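Local structure of pyruvate kinase (Pseudomonas aeruginosa, 6QXL) at residues V32-F37 with L66-G71; Y190-F195 with V219-R224; S194-A199 with D235-A240; T310-L315 with V415-G420. The protein probably catalyses the last step of glycolysis, in which phosphoenolpyruvate and ADP give pyruvate and ATP, and is a homotetramer that here binds glucose-6-phosphate. One frame throughout, in Å; residues are numbered along the deposited sequence.

Contact 1 (V32-F37 with L66-G71); sequences VARLNF and LGDLQG
Arg-34 and Asp-68 meet in a salt bridge above two adjacent, parallel strands. The arginine chain leaves the backbone with CG anti to N (chi1 168°) and runs extended to NE, which places NE 2.7 Å from OD2 of Asp-68; the oxygen lies in the guanidinium plane, while NE meets it on the anti side, 28° out of the carboxylate plane. The same oxygen takes a second, weak bond from NH2, so one carboxylate atom faces two donors while the two flat groups stand nearly perpendicular, 83° apart. Asp-68 OD1 is claimed by Lys-221, and Arg-34 NH1 by Thr-11.

Beneath this pair the backbones are tightly joined. Leu-66 N bonds to Ala-33 O, Leu-35 N to Leu-66 O at 2.7 Å, Asp-68 N to Leu-35 O, and Phe-37 N to Asp-68 O, a regular parallel pattern carried one residue beyond the end of strand 32-36. Leu-66 CD2 packs on the arginine stem, 3.7 Å from Arg-34 CG, and Leu-66 CB touches Val-32 CG1. On the face of Leu-35, the Phe-37 ring reaches back so that its CE2 lies 3.9 Å from CA of Gly-67.

The far end is looser: Phe-37 CD2 and Leu-69 CD2 only graze at 4.1 Å, and partly exposed Asn-36 turns OD1 to Ser-38 rather than across the strands. Strand 32-36, helix 42-58 and strand 64-68 form a beta-alpha-beta unit of the TIM barrel, with Arg-34 at the C-terminal mouth where magnesium and malonate bind.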
loop_
_atom_site.group_PDB
_atom_site.type_symbol
_atom_site.label_atom_id
_atom_site.label_comp_id
_atom_site.label_asym_id
_atom_site.label_seq_id
_atom_site.Cartn_x
_atom_site.Cartn_y
_atom_site.Cartn_z
ATOM N N VAL A 32 -16.229 -18.006 29.178
ATOM C CA VAL A 32 -17.639 -18.287 28.886
ATOM C C VAL A 32 -17.894 -19.781 29.069
ATOM O O VAL A 32 -17.120 -20.608 28.592
ATOM C CB VAL A 32 -18.015 -17.915 27.445
ATOM C CG1 VAL A 32 -19.482 -18.217 27.149
ATOM C CG2 VAL A 32 -17.728 -16.462 27.200
ATOM N N ALA A 33 -18.982 -20.113 29.757
ATOM C CA ALA A 33 -19.413 -21.484 29.899
ATOM C C ALA A 33 -20.593 -21.701 28.973
ATOM O O ALA A 33 -21.571 -20.940 29.017
ATOM C CB ALA A 33 -19.810 -21.773 31.336
ATOM N N ARG A 34 -20.496 -22.733 28.128
ATOM C CA ARG A 34 -21.552 -23.050 27.178
ATOM C C ARG A 34 -22.375 -24.211 27.731
ATOM O O ARG A 34 -21.822 -25.234 28.148
ATOM C CB ARG A 34 -20.942 -23.425 25.819
ATOM C CG ARG A 34 -21.895 -24.046 24.804
ATOM C CD ARG A 34 -21.200 -24.126 23.460
ATOM N NE ARG A 34 -22.015 -24.854 22.473
ATOM C CZ ARG A 34 -21.950 -26.159 22.213
ATOM N NH1 ARG A 34 -21.093 -26.957 22.838
ATOM N NH2 ARG A 34 -22.752 -26.674 21.299
ATOM N N LEU A 35 -23.687 -24.040 27.722
ATOM C CA LEU A 35 -24.608 -25.048 28.187
ATOM C C LEU A 35 -25.317 -25.545 26.950
ATOM O O LEU A 35 -26.111 -24.807 26.346
ATOM C CB LEU A 35 -25.607 -24.454 29.181
ATOM C CG LEU A 35 -25.014 -23.599 30.300
ATOM C CD1 LEU A 35 -26.170 -23.140 31.203
ATOM C CD2 LEU A 35 -24.005 -24.339 31.146
ATOM N N ASN A 36 -25.018 -26.781 26.554
ATOM C CA ASN A 36 -25.569 -27.326 25.325
ATOM C C ASN A 36 -26.906 -27.961 25.632
ATOM O O ASN A 36 -26.959 -28.991 26.280
ATOM C CB ASN A 36 -24.575 -28.322 24.711
ATOM C CG ASN A 36 -25.039 -28.885 23.391
ATOM O OD1 ASN A 36 -26.030 -28.433 22.809
ATOM N ND2 ASN A 36 -24.333 -29.880 22.918
ATOM N N PHE A 37 -27.982 -27.355 25.157
ATOM C CA PHE A 37 -29.318 -27.875 25.453
ATOM C C PHE A 37 -29.646 -29.161 24.724
ATOM O O PHE A 37 -30.635 -29.788 25.050
ATOM C CB PHE A 37 -30.410 -26.830 25.177
ATOM C CG PHE A 37 -30.389 -25.645 26.107
ATOM C CD1 PHE A 37 -30.280 -25.805 27.488
ATOM C CD2 PHE A 37 -30.488 -24.356 25.600
ATOM C CE1 PHE A 37 -30.272 -24.708 28.343
ATOM C CE2 PHE A 37 -30.485 -23.246 26.441
ATOM C CZ PHE A 37 -30.384 -23.420 27.819
ATOM N N LEU A 66 -23.532 -19.028 28.099
ATOM C CA LEU A 66 -24.069 -19.140 26.766
ATOM C C LEU A 66 -24.912 -20.403 26.730
ATOM O O LEU A 66 -24.443 -21.470 27.140
ATOM C CB LEU A 66 -22.924 -19.211 25.755
ATOM C CG LEU A 66 -23.328 -19.337 24.290
ATOM C CD1 LEU A 66 -22.312 -18.636 23.424
ATOM C CD2 LEU A 66 -23.447 -20.773 23.851
ATOM N N GLY A 67 -26.137 -20.262 26.221
ATOM C CA GLY A 67 -27.060 -21.370 26.073
ATOM C C GLY A 67 -27.217 -21.695 24.611
ATOM O O GLY A 67 -27.582 -20.827 23.814
ATOM N N ASP A 68 -26.952 -22.949 24.260
ATOM C CA ASP A 68 -26.906 -23.373 22.872
ATOM C C ASP A 68 -28.152 -24.181 22.544
ATOM O O ASP A 68 -28.307 -25.292 23.033
ATOM C CB ASP A 68 -25.597 -24.176 22.624
ATOM C CG ASP A 68 -25.198 -24.245 21.159
ATOM O OD1 ASP A 68 -26.099 -24.468 20.316
ATOM O OD2 ASP A 68 -23.996 -24.057 20.828
ATOM N N LEU A 69 -29.016 -23.630 21.718
ATOM C CA LEU A 69 -30.241 -24.310 21.274
ATOM C C LEU A 69 -29.910 -25.473 20.354
ATOM O O LEU A 69 -29.050 -25.366 19.479
ATOM C CB LEU A 69 -31.173 -23.358 20.508
ATOM C CG LEU A 69 -31.592 -22.074 21.260
ATOM C CD1 LEU A 69 -32.374 -21.140 20.318
ATOM C CD2 LEU A 69 -32.391 -22.432 22.541
ATOM N N GLN A 70 -30.609 -26.590 20.529
ATOM C CA GLN A 70 -30.327 -27.773 19.713
ATOM C C GLN A 70 -30.630 -27.557 18.254
ATOM O O GLN A 70 -29.902 -28.000 17.385
ATOM C CB GLN A 70 -31.117 -28.954 20.249
ATOM C CG GLN A 70 -30.995 -30.213 19.401
ATOM C CD GLN A 70 -31.686 -31.405 19.998
ATOM O OE1 GLN A 70 -31.069 -32.144 20.711
ATOM N NE2 GLN A 70 -32.998 -31.592 19.677
ATOM N N GLY A 71 -31.736 -26.889 17.968
ATOM C CA GLY A 71 -32.071 -26.594 16.569
ATOM C C GLY A 71 -32.741 -27.789 15.925
ATOM O O GLY A 71 -32.977 -28.854 16.559
#

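Contact 2 (Y190-F195 with V219-R224); sequences YVAVSF and VAKIER. With MG (magnesium ion), chain N.
The Phe-195 ring carries Glu-223 OE1 over the centre of one face, 3.9 Å above the plane, while the Arg-224 guanidinium comes at it obliquely. Seen from the arginine, ring atom CD1 sits over the middle of the guanidinium, 3.3 Å from CZ, with the two planes 39° apart. At the guanidinium edge, water 1 accepts from Arg-224 NE and donates to Phe-195 O, tying side chain to backbone; NH1 is paired with Glu-254.

Glu-223 divides its carboxylate. OE1 receives a weak bond from Phe-195 N, and OE2 binds the magnesium ion, which Asp-250 also holds. Beside it, Lys-221 bends at chi3 (67°), and NZ donates to Ser-194 OG at 3.0 Å; that ammonium also meets Asp-68 and the malonate, and the serine hydroxyl bonds to Leu-69 O.

Away from the site the strands pair in parallel, through Val-219 N to Val-191 O, Val-193 N to Val-219 O, and a longer bond from Lys-221 N to Val-193 O at 3.2 Å. Val-219 CB packs on Ala-192 CB. In the barrel these strands run between 64-68 and 243-247, and helix 199-211, the connection between them, covers Val-193 and Ala-220 from outside.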
loop_
_atom_site.group_PDB
_atom_site.type_symbol
_atom_site.label_atom_id
_atom_site.label_comp_id
_atom_site.label_asym_id
_atom_site.label_seq_id
_atom_site.Cartn_x
_atom_site.Cartn_y
_atom_site.Cartn_z
ATOM N N TYR A 190 -25.803 -15.099 26.799
ATOM C CA TYR A 190 -25.826 -15.359 25.360
ATOM C C TYR A 190 -26.702 -16.560 25.069
ATOM O O TYR A 190 -26.737 -17.517 25.836
ATOM C CB TYR A 190 -24.405 -15.628 24.821
ATOM C CG TYR A 190 -23.518 -14.418 24.778
ATOM C CD1 TYR A 190 -23.616 -13.494 23.745
ATOM C CD2 TYR A 190 -22.583 -14.189 25.773
ATOM C CE1 TYR A 190 -22.798 -12.382 23.713
ATOM C CE2 TYR A 190 -21.761 -13.077 25.742
ATOM C CZ TYR A 190 -21.860 -12.202 24.704
ATOM O OH TYR A 190 -21.063 -11.097 24.704
ATOM N N VAL A 191 -27.386 -16.506 23.938
ATOM C CA VAL A 191 -28.148 -17.632 23.417
ATOM C C VAL A 191 -27.725 -17.852 21.972
ATOM O O VAL A 191 -27.713 -16.920 21.177
ATOM C CB VAL A 191 -29.651 -17.358 23.477
ATOM C CG1 VAL A 191 -30.444 -18.422 22.733
ATOM C CG2 VAL A 191 -30.090 -17.317 24.926
ATOM N N ALA A 192 -27.401 -19.099 21.639
ATOM C CA ALA A 192 -26.939 -19.449 20.298
ATOM C C ALA A 192 -28.002 -20.201 19.539
ATOM O O ALA A 192 -28.563 -21.181 20.041
ATOM C CB ALA A 192 -25.676 -20.275 20.372
ATOM N N VAL A 193 -28.284 -19.746 18.322
ATOM C CA VAL A 193 -29.255 -20.383 17.445
ATOM C C VAL A 193 -28.526 -21.321 16.490
ATOM O O VAL A 193 -27.574 -20.917 15.839
ATOM C CB VAL A 193 -30.026 -19.323 16.651
ATOM C CG1 VAL A 193 -31.015 -19.963 15.693
ATOM C CG2 VAL A 193 -30.738 -18.401 17.609
ATOM N N SER A 194 -29.007 -22.566 16.398
ATOM C CA SER A 194 -28.413 -23.552 15.496
ATOM C C SER A 194 -29.130 -23.567 14.163
ATOM O O SER A 194 -30.334 -23.315 14.069
ATOM C CB SER A 194 -28.462 -24.933 16.111
ATOM O OG SER A 194 -27.715 -25.003 17.306
ATOM N N PHE A 195 -28.338 -23.804 13.124
ATOM C CA PHE A 195 -28.805 -24.002 11.736
ATOM C C PHE A 195 -29.642 -22.882 11.174
ATOM O O PHE A 195 -30.522 -23.136 10.373
ATOM C CB PHE A 195 -29.603 -25.368 11.582
ATOM C CG PHE A 195 -28.791 -26.592 11.743
ATOM C CD1 PHE A 195 -27.874 -27.053 10.833
ATOM C CD2 PHE A 195 -28.815 -27.262 13.006
ATOM C CE1 PHE A 195 -27.042 -28.170 11.121
ATOM C CE2 PHE A 195 -28.019 -28.372 13.290
ATOM C CZ PHE A 195 -27.195 -28.816 12.328
ATOM N N VAL A 219 -26.363 -15.354 19.340
ATOM C CA VAL A 219 -25.268 -15.860 18.541
ATOM C C VAL A 219 -25.797 -16.678 17.384
ATOM O O VAL A 219 -26.481 -17.663 17.601
ATOM C CB VAL A 219 -24.329 -16.742 19.362
ATOM C CG1 VAL A 219 -23.121 -17.140 18.520
ATOM C CG2 VAL A 219 -23.902 -16.018 20.628
ATOM N N ALA A 220 -25.467 -16.277 16.166
ATOM C CA ALA A 220 -25.794 -17.068 14.982
ATOM C C ALA A 220 -24.706 -18.068 14.690
ATOM O O ALA A 220 -23.567 -17.695 14.441
ATOM C CB ALA A 220 -26.016 -16.183 13.766
ATOM N N LYS A 221 -25.049 -19.346 14.725
ATOM C CA LYS A 221 -24.112 -20.397 14.357
ATOM C C LYS A 221 -24.130 -20.589 12.856
ATOM O O LYS A 221 -25.151 -20.920 12.294
ATOM C CB LYS A 221 -24.466 -21.680 15.082
ATOM C CG LYS A 221 -24.256 -21.567 16.583
ATOM C CD LYS A 221 -24.922 -22.691 17.335
ATOM C CE LYS A 221 -24.272 -24.039 17.049
ATOM N NZ LYS A 221 -24.785 -25.095 17.943
ATOM N N ILE A 222 -22.993 -20.374 12.210
ATOM C CA ILE A 222 -22.885 -20.510 10.761
ATOM C C ILE A 222 -22.568 -21.981 10.459
ATOM O O ILE A 222 -21.436 -22.397 10.545
ATOM C CB ILE A 222 -21.806 -19.578 10.184
ATOM C CG1 ILE A 222 -21.942 -18.151 10.737
ATOM C CG2 ILE A 222 -21.857 -19.567 8.673
ATOM C CD1 ILE A 222 -23.315 -17.567 10.646
ATOM N N GLU A 223 -23.608 -22.774 10.223
ATOM C CA GLU A 223 -23.551 -24.198 9.954
ATOM C C GLU A 223 -24.267 -24.651 8.676
ATOM O O GLU A 223 -24.294 -25.802 8.401
ATOM C CB GLU A 223 -24.236 -24.962 11.100
ATOM C CG GLU A 223 -23.585 -24.936 12.465
ATOM C CD GLU A 223 -24.333 -25.697 13.549
ATOM O OE1 GLU A 223 -25.452 -25.317 13.831
ATOM O OE2 GLU A 223 -23.795 -26.653 14.151
ATOM N N ARG A 224 -24.877 -23.770 7.917
ATOM C CA ARG A 224 -25.665 -24.178 6.751
ATOM C C ARG A 224 -25.034 -23.716 5.484
ATOM O O ARG A 224 -24.555 -22.593 5.419
ATOM C CB ARG A 224 -27.107 -23.663 6.811
ATOM C CG ARG A 224 -27.950 -24.466 7.726
ATOM C CD ARG A 224 -28.668 -25.678 7.173
ATOM N NE ARG A 224 -29.804 -26.016 7.950
ATOM C CZ ARG A 224 -30.116 -27.255 8.386
ATOM N NH1 ARG A 224 -29.343 -28.297 8.087
ATOM N NH2 ARG A 224 -31.205 -27.462 9.122
HETATM MG MG MG N . -23.222 -27.796 15.143
HETATM O O HOH W 1 -31.985 -24.406 8.733
HETATM O O HOH W 2 -22.875 -30.213 15.974
#

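Contact 3 (S194-A199 with D235-A240); sequences SFPRDA and DGLIRA
Leu-237 turns CG anti to its backbone N (chi1 -169°), and a chi2 of 44° then sets CD1 against the loop that runs from Pro-196 to Ala-199. This is packing on the outer layer of the TIM barrel: the loop leads from strand 190-193 into helix 199-211, and the last turn of the next helix, 231-239, leans on that entry.

The two methyls of Leu-237 share the work. CD1 lies 3.7 Å from Asp-198 O and 4.1 Å from the ring carbon CB of Pro-196, while CD2 faces Pro-196 O at 4.0 Å. The leucine thus fits against a run of backbone carbonyls as well as the proline ring, and its contact with the loop is wholly by van der Waals packing. Met-202 of helix 199-211 also touches both Pro-196 and Leu-237, thickening the apolar patch.

Asp-198 stands at the N-cap position of helix 199-211, with its CB directed away from the opposing helix. Arg-197, before it, also has its CB directed away, and its NE forms a salt bridge with Glu-226.

At the first turn of helix 199-211 the backbones come close: the CA atoms of Ala-199 and Leu-237 are 4.6 Å apart. The carbonyl of Gly-236 faces Ala-199, whose CB sits 3.7 Å from Gly-236 O. That same CB meets the Ala-240 CB just past the helix end, methyl against methyl at 3.7 Å.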
loop_
_atom_site.group_PDB
_atom_site.type_symbol
_atom_site.label_atom_id
_atom_site.label_comp_id
_atom_site.label_asym_id
_atom_site.label_seq_id
_atom_site.Cartn_x
_atom_site.Cartn_y
_atom_site.Cartn_z
ATOM N N SER A 194 -29.007 -22.566 16.398
ATOM C CA SER A 194 -28.413 -23.552 15.496
ATOM C C SER A 194 -29.130 -23.567 14.163
ATOM O O SER A 194 -30.334 -23.315 14.069
ATOM C CB SER A 194 -28.462 -24.933 16.111
ATOM O OG SER A 194 -27.715 -25.003 17.306
ATOM N N PHE A 195 -28.338 -23.804 13.124
ATOM C CA PHE A 195 -28.805 -24.002 11.736
ATOM C C PHE A 195 -29.642 -22.882 11.174
ATOM O O PHE A 195 -30.522 -23.136 10.373
ATOM C CB PHE A 195 -29.603 -25.368 11.582
ATOM C CG PHE A 195 -28.791 -26.592 11.743
ATOM C CD1 PHE A 195 -27.874 -27.053 10.833
ATOM C CD2 PHE A 195 -28.815 -27.262 13.006
ATOM C CE1 PHE A 195 -27.042 -28.170 11.121
ATOM C CE2 PHE A 195 -28.019 -28.372 13.290
ATOM C CZ PHE A 195 -27.195 -28.816 12.328
ATOM N N PRO A 196 -29.410 -21.616 11.551
ATOM C CA PRO A 196 -30.161 -20.573 10.864
ATOM C C PRO A 196 -29.704 -20.427 9.428
ATOM O O PRO A 196 -28.538 -20.663 9.111
ATOM C CB PRO A 196 -29.819 -19.312 11.665
ATOM C CG PRO A 196 -28.489 -19.578 12.206
ATOM C CD PRO A 196 -28.415 -21.033 12.475
ATOM N N ARG A 197 -30.624 -20.048 8.544
ATOM C CA ARG A 197 -30.343 -19.859 7.129
ATOM C C ARG A 197 -30.363 -18.399 6.727
ATOM O O ARG A 197 -29.632 -18.075 5.776
ATOM C CB ARG A 197 -31.348 -20.647 6.308
ATOM C CG ARG A 197 -30.904 -22.161 6.406
ATOM C CD ARG A 197 -31.744 -23.107 5.558
ATOM N NE ARG A 197 -31.071 -24.373 5.237
ATOM C CZ ARG A 197 -31.624 -25.612 5.254
ATOM N NH1 ARG A 197 -32.851 -25.767 5.709
ATOM N NH2 ARG A 197 -30.898 -26.676 4.923
ATOM N N ASP A 198 -31.121 -17.549 7.382
ATOM C CA ASP A 198 -31.120 -16.129 7.004
ATOM C C ASP A 198 -31.576 -15.285 8.166
ATOM O O ASP A 198 -31.955 -15.798 9.200
ATOM C CB ASP A 198 -32.025 -15.879 5.776
ATOM C CG ASP A 198 -33.420 -16.402 5.960
ATOM O OD1 ASP A 198 -33.930 -16.517 7.074
ATOM O OD2 ASP A 198 -34.021 -16.666 4.916
ATOM N N ALA A 199 -31.514 -13.982 7.986
ATOM C CA ALA A 199 -31.900 -13.035 9.029
ATOM C C ALA A 199 -33.267 -13.332 9.638
ATOM O O ALA A 199 -33.430 -13.099 10.843
ATOM C CB ALA A 199 -31.852 -11.600 8.493
ATOM N N ASP A 235 -23.760 -11.792 5.220
ATOM C CA ASP A 235 -23.839 -10.467 5.850
ATOM C C ASP A 235 -25.229 -10.187 6.433
ATOM O O ASP A 235 -25.358 -9.552 7.485
ATOM C CB ASP A 235 -23.417 -9.356 4.868
ATOM C CG ASP A 235 -21.897 -9.305 4.626
ATOM O OD1 ASP A 235 -21.180 -10.241 5.033
ATOM O OD2 ASP A 235 -21.401 -8.329 4.016
ATOM N N GLY A 236 -26.267 -10.690 5.768
ATOM C CA GLY A 236 -27.622 -10.559 6.282
ATOM C C GLY A 236 -27.778 -11.250 7.614
ATOM O O GLY A 236 -28.309 -10.687 8.569
ATOM N N LEU A 237 -27.284 -12.475 7.672
ATOM C CA LEU A 237 -27.337 -13.258 8.897
ATOM C C LEU A 237 -26.510 -12.639 10.006
ATOM O O LEU A 237 -26.931 -12.604 11.155
ATOM C CB LEU A 237 -26.870 -14.667 8.582
ATOM C CG LEU A 237 -27.031 -15.783 9.582
ATOM C CD1 LEU A 237 -28.399 -15.754 10.238
ATOM C CD2 LEU A 237 -26.831 -17.071 8.784
ATOM N N ILE A 238 -25.347 -12.117 9.663
ATOM C CA ILE A 238 -24.484 -11.463 10.650
ATOM C C ILE A 238 -25.163 -10.216 11.218
ATOM O O ILE A 238 -25.138 -9.984 12.420
ATOM C CB ILE A 238 -23.116 -11.110 10.038
ATOM C CG1 ILE A 238 -22.303 -12.375 9.812
ATOM C CG2 ILE A 238 -22.342 -10.160 10.934
ATOM C CD1 ILE A 238 -20.976 -12.183 9.128
ATOM N N ARG A 239 -25.757 -9.415 10.352
ATOM C CA ARG A 239 -26.334 -8.136 10.796
ATOM C C ARG A 239 -27.518 -8.315 11.718
ATOM O O ARG A 239 -27.757 -7.467 12.567
ATOM C CB ARG A 239 -26.734 -7.265 9.616
ATOM C CG ARG A 239 -25.559 -6.567 9.044
ATOM C CD ARG A 239 -25.974 -5.516 8.062
ATOM N NE ARG A 239 -24.972 -5.426 7.019
ATOM C CZ ARG A 239 -25.069 -5.929 5.783
ATOM N NH1 ARG A 239 -26.108 -6.675 5.406
ATOM N NH2 ARG A 239 -24.054 -5.753 4.944
ATOM N N ALA A 240 -28.206 -9.437 11.570
ATOM C CA ALA A 240 -29.325 -9.788 12.432
ATOM C C ALA A 240 -28.914 -10.365 13.773
ATOM O O ALA A 240 -29.778 -10.752 14.538
ATOM C CB ALA A 240 -30.232 -10.785 11.703
#

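Contact 4 (T310-L315 with V415-G420); sequences TDAVML and VAMFRG
Arg-419 makes both hydrogen bonds of this contact, one from its backbone and one from its side chain. Its backbone N points at Asp-311 OD2 from 3.0 Å in a nearly straight bond (168°), reaching the oxygen on its anti side and 26° out of the carboxylate plane. Its chain starts with CG anti to the backbone N (chi1 180°) and stays extended to NE; beyond, NH1 meets Thr-310 O at 3.1 Å, the carbonyl oxygen lying at the guanidinium edge and close to its plane. NH1 is also bound to Val-306 O, and Tyr-309 forms a cation-pi pair with the group.

The same Asp-311 OD2 also forms a salt bridge with Arg-395, and OD1 accepts from Val-278 N, so both carboxylate oxygens are engaged. Here the two domains join: strand 312-315, the last of the TIM barrel, begins just after Asp-311, while the 415-420 loop belongs to the alpha/beta domain, leading into strand 421-425.

Van der Waals contacts fill in the rest. Asp-311 CB rests 3.6 Å from Met-417 O, and its OD2 comes equally near Phe-418 CA. Ala-312 CB only brushes Met-417 CG, at 4.4 Å, and Met-417 also packs on Ile-279 of the neighbouring strand 277-281.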
loop_
_atom_site.group_PDB
_atom_site.type_symbol
_atom_site.label_atom_id
_atom_site.label_comp_id
_atom_site.label_asym_id
_atom_site.label_seq_id
_atom_site.Cartn_x
_atom_site.Cartn_y
_atom_site.Cartn_z
ATOM N N THR A 310 -10.123 -13.792 15.716
ATOM C CA THR A 310 -11.324 -14.272 16.371
ATOM C C THR A 310 -11.406 -13.656 17.766
ATOM O O THR A 310 -10.383 -13.358 18.391
ATOM C CB THR A 310 -11.314 -15.826 16.454
ATOM O OG1 THR A 310 -12.641 -16.318 16.680
ATOM C CG2 THR A 310 -10.383 -16.347 17.523
ATOM N N ASP A 311 -12.622 -13.476 18.258
ATOM C CA ASP A 311 -12.805 -13.006 19.622
ATOM C C ASP A 311 -12.545 -14.129 20.608
ATOM O O ASP A 311 -11.929 -13.923 21.651
ATOM C CB ASP A 311 -14.204 -12.490 19.886
ATOM C CG ASP A 311 -14.426 -11.096 19.365
ATOM O OD1 ASP A 311 -14.653 -10.875 18.139
ATOM O OD2 ASP A 311 -14.468 -10.213 20.272
ATOM N N ALA A 312 -13.052 -15.313 20.283
ATOM C CA ALA A 312 -12.948 -16.435 21.185
ATOM C C ALA A 312 -12.751 -17.730 20.432
ATOM O O ALA A 312 -13.140 -17.865 19.279
ATOM C CB ALA A 312 -14.188 -16.529 22.057
ATOM N N VAL A 313 -12.182 -18.683 21.150
ATOM C CA VAL A 313 -12.028 -20.049 20.700
ATOM C C VAL A 313 -12.794 -20.918 21.679
ATOM O O VAL A 313 -12.911 -20.574 22.851
ATOM C CB VAL A 313 -10.552 -20.446 20.646
ATOM C CG1 VAL A 313 -9.885 -19.759 19.468
ATOM C CG2 VAL A 313 -9.826 -20.078 21.919
ATOM N N MET A 314 -13.312 -22.036 21.189
ATOM C CA MET A 314 -14.244 -22.870 21.943
ATOM C C MET A 314 -13.710 -24.296 22.113
ATOM O O MET A 314 -12.976 -24.822 21.265
ATOM C CB MET A 314 -15.595 -22.913 21.242
ATOM C CG MET A 314 -16.734 -23.512 22.047
ATOM S SD MET A 314 -18.355 -23.076 21.349
ATOM C CE MET A 314 -18.866 -24.668 20.682
ATOM N N LEU A 315 -14.088 -24.900 23.241
ATOM C CA LEU A 315 -13.909 -26.323 23.496
ATOM C C LEU A 315 -15.291 -26.958 23.601
ATOM O O LEU A 315 -16.193 -26.379 24.211
ATOM C CB LEU A 315 -13.171 -26.542 24.804
ATOM C CG LEU A 315 -11.742 -26.022 24.858
ATOM C CD1 LEU A 315 -11.169 -26.112 26.278
ATOM C CD2 LEU A 315 -10.879 -26.778 23.881
ATOM N N VAL A 415 -19.275 -8.600 28.293
ATOM C CA VAL A 415 -17.983 -8.268 27.707
ATOM C C VAL A 415 -16.938 -9.358 27.919
ATOM O O VAL A 415 -15.863 -9.288 27.346
ATOM C CB VAL A 415 -17.464 -6.908 28.194
ATOM C CG1 VAL A 415 -18.489 -5.833 27.917
ATOM C CG2 VAL A 415 -17.107 -6.941 29.671
ATOM N N ALA A 416 -17.253 -10.379 28.706
ATOM C CA ALA A 416 -16.321 -11.488 28.885
ATOM C C ALA A 416 -15.960 -12.196 27.568
ATOM O O ALA A 416 -14.876 -12.737 27.447
ATOM C CB ALA A 416 -16.865 -12.487 29.898
ATOM N N MET A 417 -16.856 -12.166 26.597
ATOM C CA MET A 417 -16.568 -12.721 25.294
ATOM C C MET A 417 -15.871 -11.763 24.311
ATOM O O MET A 417 -15.514 -12.188 23.219
ATOM C CB MET A 417 -17.845 -13.246 24.641
ATOM C CG MET A 417 -17.633 -14.467 23.737
ATOM S SD MET A 417 -19.188 -14.873 22.921
ATOM C CE MET A 417 -19.919 -15.891 24.138
ATOM N N PHE A 418 -15.654 -10.501 24.683
ATOM C CA PHE A 418 -15.049 -9.517 23.787
ATOM C C PHE A 418 -13.527 -9.622 23.866
ATOM O O PHE A 418 -12.950 -9.522 24.940
ATOM C CB PHE A 418 -15.434 -8.087 24.179
ATOM C CG PHE A 418 -16.899 -7.744 24.053
ATOM C CD1 PHE A 418 -17.863 -8.667 23.690
ATOM C CD2 PHE A 418 -17.307 -6.450 24.328
ATOM C CE1 PHE A 418 -19.198 -8.304 23.588
ATOM C CE2 PHE A 418 -18.642 -6.081 24.241
ATOM C CZ PHE A 418 -19.589 -7.016 23.864
ATOM N N ARG A 419 -12.866 -9.768 22.731
ATOM C CA ARG A 419 -11.428 -9.887 22.741
ATOM C C ARG A 419 -10.769 -8.633 23.324
ATOM O O ARG A 419 -11.054 -7.525 22.892
ATOM C CB ARG A 419 -10.880 -10.125 21.332
ATOM C CG ARG A 419 -9.357 -10.259 21.280
ATOM C CD ARG A 419 -8.921 -10.764 19.934
ATOM N NE ARG A 419 -7.463 -10.714 19.769
ATOM C CZ ARG A 419 -6.768 -11.493 18.950
ATOM N NH1 ARG A 419 -7.393 -12.408 18.216
ATOM N NH2 ARG A 419 -5.454 -11.368 18.875
ATOM N N GLY A 420 -9.871 -8.835 24.287
ATOM C CA GLY A 420 -9.065 -7.765 24.852
ATOM C C GLY A 420 -9.772 -6.918 25.922
ATOM O O GLY A 420 -9.169 -5.977 26.426
#

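Along the chain, contact 1 is complete before residue 190, contacts 2 and 3 share Ser-194 and Phe-195, and contact 4 comes last. Contacts 1 and 2, centres 10 Å apart, take neighbouring strand pairs of the eight-stranded barrel, with strands 64-68 and 190-193 side by side, so their polar ends gather at one magnesium-bearing mouth. Contact 3 lies about 8 Å from contact 2, centre to centre, out in the helical layer. Contact 4, its centre about 15 Å from that of contact 1 and 16 Å from that of contact 2, sits at the barrel's other end, where Met-417 CE touches Val-32, Leu-66 and Tyr-190. The barrel thus physically links the metal site with the glucose-6-phosphate-binding domain.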